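PDB 6WM6: extracellular solute-binding protein, family 5 from Chelativorans sp., which binds EDTA and related aminopolycarboxylates in the periplasm, probably delivering them to an ABC transporter for uptake. Local coordinates for residues P44-D57 with P247-S260. Numbering follows the deposited sequence.
Sequences PGKGGEVTFAVTRD and PYLDKLKFRIITDS. With EDO (1,2-ethanediol), chain H; SO4 (sulfate ion), chain B.
Gly48 O accepts two backbone donors, Asp250 N at 2.8 Å and Lys251 N at a longer 3.3 Å, both in its carbonyl plane. The Asp250 carboxylate answers: its OD2 takes Gly48 N (3.0 Å) from above the carboxylate plane. From here strands 49-54 and 251-256 run parallel, their axes 28° apart, with Val50, Phe52 and Val54 each donating and accepting. On the face of Glu49, Thr51 and Ala53, Lys253 NZ reaches Glu49 OE1 on its syn side (3.0 Å), a salt bridge, while Glu49, extended beyond CG (chi2 -169°), lies alongside the aliphatic part of Lys251, whose ammonium pairs with Glu225. Val50, Phe52 and Val54 with Leu252, Phe254 and Ile256 make the other face apolar. There Phe52 CB, 3.7 Å from Phe254 CD1, and the near side of its ring meet Phe254 CD1 and CE1; the planes stand oblique at 57°, and the far end of the Phe52 ring leads away. Before the strands, Pro44 CG sits over the Tyr248 ring, 3.8 Å from its centroid, in a CH-pi contact. In this family 5 solute-binding fold, 251-256 lies between 49-54 and strand 232-237 in a mixed sheet; the other edge of 49-54 bonds to Asp273 and Val274, and helix 263-268 touches Ala53 and Ile257.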
loop_
_atom_site.group_PDB
_atom_site.type_symbol
_atom_site.label_atom_id
_atom_site.label_comp_id
_atom_site.label_asym_id
_atom_site.label_seq_id
_atom_site.Cartn_x
_atom_site.Cartn_y
_atom_site.Cartn_z
ATOM N N PRO A 44 4.494 -15.862 -24.290
ATOM C CA PRO A 44 3.741 -17.091 -24.026
ATOM C C PRO A 44 2.959 -17.553 -25.249
ATOM O O PRO A 44 2.778 -16.814 -26.217
ATOM C CB PRO A 44 2.790 -16.701 -22.889
ATOM C CG PRO A 44 2.665 -15.237 -22.960
ATOM C CD PRO A 44 3.893 -14.682 -23.639
ATOM N N GLY A 45 2.513 -18.796 -25.176
ATOM C CA GLY A 45 1.555 -19.314 -26.130
ATOM C C GLY A 45 0.176 -18.768 -25.865
ATOM O O GLY A 45 -0.065 -18.034 -24.905
ATOM N N LYS A 46 -0.761 -19.155 -26.727
ATOM C CA LYS A 46 -2.145 -18.713 -26.630
ATOM C C LYS A 46 -2.980 -19.823 -26.008
ATOM O O LYS A 46 -2.928 -20.978 -26.462
ATOM C CB LYS A 46 -2.687 -18.351 -28.014
ATOM C CG LYS A 46 -3.347 -16.976 -28.105
ATOM C CD LYS A 46 -2.329 -15.839 -28.256
ATOM C CE LYS A 46 -3.029 -14.476 -28.321
ATOM N NZ LYS A 46 -2.102 -13.331 -28.571
ATOM N N GLY A 47 -3.734 -19.482 -24.972
ATOM C CA GLY A 47 -4.673 -20.384 -24.344
ATOM C C GLY A 47 -4.224 -20.820 -22.960
ATOM O O GLY A 47 -3.171 -20.430 -22.455
ATOM N N GLY A 48 -5.059 -21.635 -22.348
ATOM C CA GLY A 48 -4.778 -22.132 -21.023
ATOM C C GLY A 48 -5.407 -21.300 -19.928
ATOM O O GLY A 48 -6.191 -20.385 -20.171
ATOM N N GLU A 49 -5.063 -21.641 -18.692
ATOM C CA GLU A 49 -5.641 -20.975 -17.530
ATOM C C GLU A 49 -4.585 -20.798 -16.456
ATOM O O GLU A 49 -3.649 -21.597 -16.353
ATOM C CB GLU A 49 -6.820 -21.763 -16.935
ATOM C CG GLU A 49 -7.913 -22.124 -17.935
ATOM C CD GLU A 49 -9.166 -22.658 -17.259
ATOM O OE1 GLU A 49 -9.144 -22.820 -16.023
ATOM O OE2 GLU A 49 -10.165 -22.904 -17.971
ATOM N N VAL A 50 -4.734 -19.746 -15.660
ATOM C CA VAL A 50 -3.911 -19.486 -14.482
ATOM C C VAL A 50 -4.852 -19.183 -13.324
ATOM O O VAL A 50 -5.825 -18.427 -13.487
ATOM C CB VAL A 50 -2.939 -18.315 -14.710
ATOM C CG1 VAL A 50 -2.350 -17.808 -13.378
ATOM C CG2 VAL A 50 -1.851 -18.711 -15.689
ATOM N N THR A 51 -4.557 -19.757 -12.160
ATOM C CA THR A 51 -5.297 -19.494 -10.935
ATOM C C THR A 51 -4.377 -18.860 -9.904
ATOM O O THR A 51 -3.319 -19.410 -9.588
ATOM C CB THR A 51 -5.921 -20.768 -10.391
ATOM O OG1 THR A 51 -6.842 -21.301 -11.358
ATOM C CG2 THR A 51 -6.687 -20.491 -9.121
ATOM N N PHE A 52 -4.803 -17.719 -9.373
ATOM C CA PHE A 52 -4.045 -16.895 -8.425
ATOM C C PHE A 52 -4.817 -16.866 -7.114
ATOM O O PHE A 52 -5.991 -16.488 -7.084
ATOM C CB PHE A 52 -3.931 -15.494 -9.047
ATOM C CG PHE A 52 -3.021 -14.515 -8.340
ATOM C CD1 PHE A 52 -3.278 -14.087 -7.052
ATOM C CD2 PHE A 52 -1.935 -13.969 -9.004
ATOM C CE1 PHE A 52 -2.433 -13.154 -6.432
ATOM C CE2 PHE A 52 -1.111 -13.039 -8.390
ATOM C CZ PHE A 52 -1.362 -12.640 -7.115
ATOM N N ALA A 53 -4.162 -17.248 -6.027
ATOM C CA ALA A 53 -4.815 -17.277 -4.729
ATOM C C ALA A 53 -4.896 -15.880 -4.135
ATOM O O ALA A 53 -3.921 -15.124 -4.180
ATOM C CB ALA A 53 -4.027 -18.162 -3.757
ATOM N N VAL A 54 -6.058 -15.547 -3.550
ATOM C CA VAL A 54 -6.225 -14.293 -2.811
ATOM C C VAL A 54 -6.768 -14.602 -1.429
ATOM O O VAL A 54 -7.429 -15.622 -1.229
ATOM C CB VAL A 54 -7.122 -13.278 -3.553
ATOM C CG1 VAL A 54 -6.499 -12.946 -4.907
ATOM C CG2 VAL A 54 -8.523 -13.802 -3.702
ATOM N N THR A 55 -6.474 -13.703 -0.477
ATOM C CA THR A 55 -6.648 -13.977 0.946
ATOM C C THR A 55 -7.944 -13.422 1.535
ATOM O O THR A 55 -8.221 -13.678 2.710
ATOM C CB THR A 55 -5.465 -13.406 1.742
ATOM O OG1 THR A 55 -5.384 -11.993 1.534
ATOM C CG2 THR A 55 -4.150 -14.049 1.309
ATOM N N ARG A 56 -8.736 -12.675 0.768
ATOM C CA ARG A 56 -10.005 -12.149 1.248
ATOM C C ARG A 56 -11.119 -12.519 0.273
ATOM O O ARG A 56 -10.890 -12.634 -0.941
ATOM C CB ARG A 56 -9.983 -10.612 1.357
ATOM C CG ARG A 56 -8.875 -10.012 2.199
ATOM C CD ARG A 56 -8.883 -8.493 2.033
ATOM N NE ARG A 56 -7.847 -7.818 2.807
ATOM C CZ ARG A 56 -8.013 -7.355 4.044
ATOM N NH1 ARG A 56 -9.175 -7.496 4.667
ATOM N NH2 ARG A 56 -7.008 -6.750 4.659
ATOM N N ASP A 57 -12.334 -12.687 0.799
ATOM C CA ASP A 57 -13.506 -12.746 -0.059
ATOM C C ASP A 57 -13.758 -11.364 -0.663
ATOM O O ASP A 57 -13.249 -10.350 -0.176
ATOM C CB ASP A 57 -14.725 -13.207 0.744
ATOM C CG ASP A 57 -15.937 -13.538 -0.129
ATOM O OD1 ASP A 57 -15.801 -13.775 -1.343
ATOM O OD2 ASP A 57 -17.068 -13.570 0.418
ATOM N N PRO A 247 -5.098 -10.426 -24.459
ATOM C CA PRO A 247 -4.758 -11.390 -23.406
ATOM C C PRO A 247 -4.341 -12.736 -23.999
ATOM O O PRO A 247 -4.691 -13.057 -25.141
ATOM C CB PRO A 247 -6.088 -11.552 -22.661
ATOM C CG PRO A 247 -7.115 -11.343 -23.696
ATOM C CD PRO A 247 -6.556 -10.278 -24.610
ATOM N N TYR A 248 -3.596 -13.516 -23.241
ATOM C CA TYR A 248 -3.124 -14.819 -23.707
ATOM C C TYR A 248 -3.868 -16.009 -23.130
ATOM O O TYR A 248 -3.775 -17.102 -23.705
ATOM C CB TYR A 248 -1.633 -14.990 -23.372
ATOM C CG TYR A 248 -0.731 -14.050 -24.118
ATOM C CD1 TYR A 248 -0.452 -12.780 -23.644
ATOM C CD2 TYR A 248 -0.135 -14.435 -25.310
ATOM C CE1 TYR A 248 0.383 -11.926 -24.330
ATOM C CE2 TYR A 248 0.705 -13.579 -26.003
ATOM C CZ TYR A 248 0.957 -12.328 -25.496
ATOM O OH TYR A 248 1.795 -11.453 -26.170
ATOM N N LEU A 249 -4.594 -15.855 -22.033
ATOM C CA LEU A 249 -5.227 -16.985 -21.356
ATOM C C LEU A 249 -6.695 -17.106 -21.733
ATOM O O LEU A 249 -7.384 -16.118 -21.995
ATOM C CB LEU A 249 -5.134 -16.821 -19.841
ATOM C CG LEU A 249 -3.716 -16.760 -19.272
ATOM C CD1 LEU A 249 -3.748 -16.230 -17.858
ATOM C CD2 LEU A 249 -3.069 -18.127 -19.326
ATOM N N ASP A 250 -7.176 -18.345 -21.741
ATOM C CA ASP A 250 -8.607 -18.581 -21.897
ATOM C C ASP A 250 -9.365 -18.229 -20.629
ATOM O O ASP A 250 -10.496 -17.753 -20.706
ATOM C CB ASP A 250 -8.863 -20.049 -22.246
ATOM C CG ASP A 250 -8.343 -20.421 -23.617
ATOM O OD1 ASP A 250 -8.551 -19.640 -24.561
ATOM O OD2 ASP A 250 -7.715 -21.493 -23.731
ATOM N N LYS A 251 -8.769 -18.464 -19.460
ATOM C CA LYS A 251 -9.358 -18.056 -18.201
ATOM C C LYS A 251 -8.266 -17.624 -17.238
ATOM O O LYS A 251 -7.177 -18.213 -17.190
ATOM C CB LYS A 251 -10.201 -19.162 -17.545
ATOM C CG LYS A 251 -11.325 -19.667 -18.435
ATOM C CD LYS A 251 -12.444 -20.307 -17.629
ATOM C CE LYS A 251 -13.503 -20.894 -18.557
ATOM N NZ LYS A 251 -14.701 -21.375 -17.812
ATOM N N LEU A 252 -8.572 -16.576 -16.470
ATOM C CA LEU A 252 -7.767 -16.104 -15.351
ATOM C C LEU A 252 -8.671 -16.177 -14.128
ATOM O O LEU A 252 -9.772 -15.597 -14.128
ATOM C CB LEU A 252 -7.321 -14.663 -15.593
ATOM C CG LEU A 252 -6.635 -13.985 -14.409
ATOM C CD1 LEU A 252 -5.373 -14.728 -14.001
ATOM C CD2 LEU A 252 -6.322 -12.531 -14.784
ATOM N N LYS A 253 -8.254 -16.927 -13.121
ATOM C CA LYS A 253 -9.080 -17.201 -11.961
ATOM C C LYS A 253 -8.392 -16.704 -10.702
ATOM O O LYS A 253 -7.163 -16.796 -10.571
ATOM C CB LYS A 253 -9.342 -18.713 -11.832
ATOM C CG LYS A 253 -10.263 -19.245 -12.921
ATOM C CD LYS A 253 -10.328 -20.758 -12.941
ATOM C CE LYS A 253 -11.380 -21.202 -13.937
ATOM N NZ LYS A 253 -11.404 -22.684 -14.065
ATOM N N PHE A 254 -9.189 -16.176 -9.767
ATOM C CA PHE A 254 -8.720 -15.818 -8.431
ATOM C C PHE A 254 -9.452 -16.706 -7.444
ATOM O O PHE A 254 -10.684 -16.629 -7.333
ATOM C CB PHE A 254 -8.949 -14.335 -8.174
ATOM C CG PHE A 254 -8.143 -13.447 -9.068
ATOM C CD1 PHE A 254 -6.803 -13.209 -8.795
ATOM C CD2 PHE A 254 -8.716 -12.869 -10.177
ATOM C CE1 PHE A 254 -6.050 -12.397 -9.611
ATOM C CE2 PHE A 254 -7.959 -12.028 -11.007
ATOM C CZ PHE A 254 -6.640 -11.803 -10.728
ATOM N N ARG A 255 -8.705 -17.579 -6.781
ATOM C CA ARG A 255 -9.259 -18.531 -5.831
ATOM C C ARG A 255 -9.107 -17.971 -4.423
ATOM O O ARG A 255 -8.005 -17.612 -4.009
ATOM C CB ARG A 255 -8.504 -19.851 -5.947
ATOM C CG ARG A 255 -8.929 -20.917 -4.937
ATOM C CD ARG A 255 -10.204 -21.621 -5.335
ATOM N NE ARG A 255 -10.413 -22.800 -4.487
ATOM C CZ ARG A 255 -11.285 -22.871 -3.487
ATOM N NH1 ARG A 255 -12.065 -21.844 -3.194
ATOM N NH2 ARG A 255 -11.376 -23.990 -2.781
ATOM N N ILE A 256 -10.217 -17.908 -3.697
ATOM C CA ILE A 256 -10.227 -17.336 -2.357
ATOM C C ILE A 256 -9.768 -18.391 -1.356
ATOM O O ILE A 256 -10.419 -19.431 -1.210
ATOM C CB ILE A 256 -11.626 -16.788 -2.026
ATOM C CG1 ILE A 256 -11.930 -15.616 -2.977
ATOM C CG2 ILE A 256 -11.712 -16.356 -0.572
ATOM C CD1 ILE A 256 -13.392 -15.426 -3.281
ATOM N N ILE A 257 -8.656 -18.115 -0.679
ATOM C CA ILE A 257 -8.094 -18.961 0.381
ATOM C C ILE A 257 -7.796 -18.015 1.544
ATOM O O ILE A 257 -6.731 -17.378 1.585
ATOM C CB ILE A 257 -6.828 -19.701 -0.063
ATOM C CG1 ILE A 257 -7.110 -20.542 -1.307
ATOM C CG2 ILE A 257 -6.283 -20.583 1.066
ATOM C CD1 ILE A 257 -5.887 -21.244 -1.870
ATOM N N THR A 258 -8.729 -17.924 2.495
ATOM C CA THR A 258 -8.613 -16.928 3.560
ATOM C C THR A 258 -7.511 -17.271 4.554
ATOM O O THR A 258 -6.964 -16.369 5.198
ATOM C CB THR A 258 -9.958 -16.785 4.282
ATOM O OG1 THR A 258 -10.418 -18.078 4.699
ATOM C CG2 THR A 258 -10.996 -16.142 3.363
ATOM N N ASP A 259 -7.176 -18.552 4.697
ATOM C CA ASP A 259 -6.102 -18.992 5.591
ATOM C C ASP A 259 -4.798 -18.929 4.806
ATOM O O ASP A 259 -4.424 -19.871 4.105
ATOM C CB ASP A 259 -6.392 -20.398 6.100
ATOM C CG ASP A 259 -5.364 -20.883 7.108
ATOM O OD1 ASP A 259 -4.425 -20.121 7.423
ATOM O OD2 ASP A 259 -5.499 -22.030 7.580
ATOM N N SER A 260 -4.090 -17.803 4.925
ATOM C CA SER A 260 -2.912 -17.584 4.091
ATOM C C SER A 260 -1.832 -18.635 4.319
ATOM O O SER A 260 -0.954 -18.801 3.463
ATOM C CB SER A 260 -2.334 -16.184 4.325
ATOM O OG SER A 260 -1.474 -16.160 5.451
HETATM C C1 EDO H . -3.315 -11.661 -2.717
HETATM O O1 EDO H . -4.146 -11.739 -1.547
HETATM C C2 EDO H . -3.498 -10.309 -3.400
HETATM O O2 EDO H . -2.516 -9.378 -2.928
HETATM S S SO4 B . -4.049 -3.869 2.619
HETATM O O1 SO4 B . -4.053 -3.891 1.153
HETATM O O2 SO4 B . -4.544 -5.143 3.115
HETATM O O3 SO4 B . -2.662 -3.640 3.109
HETATM O O4 SO4 B . -4.919 -2.792 3.077
#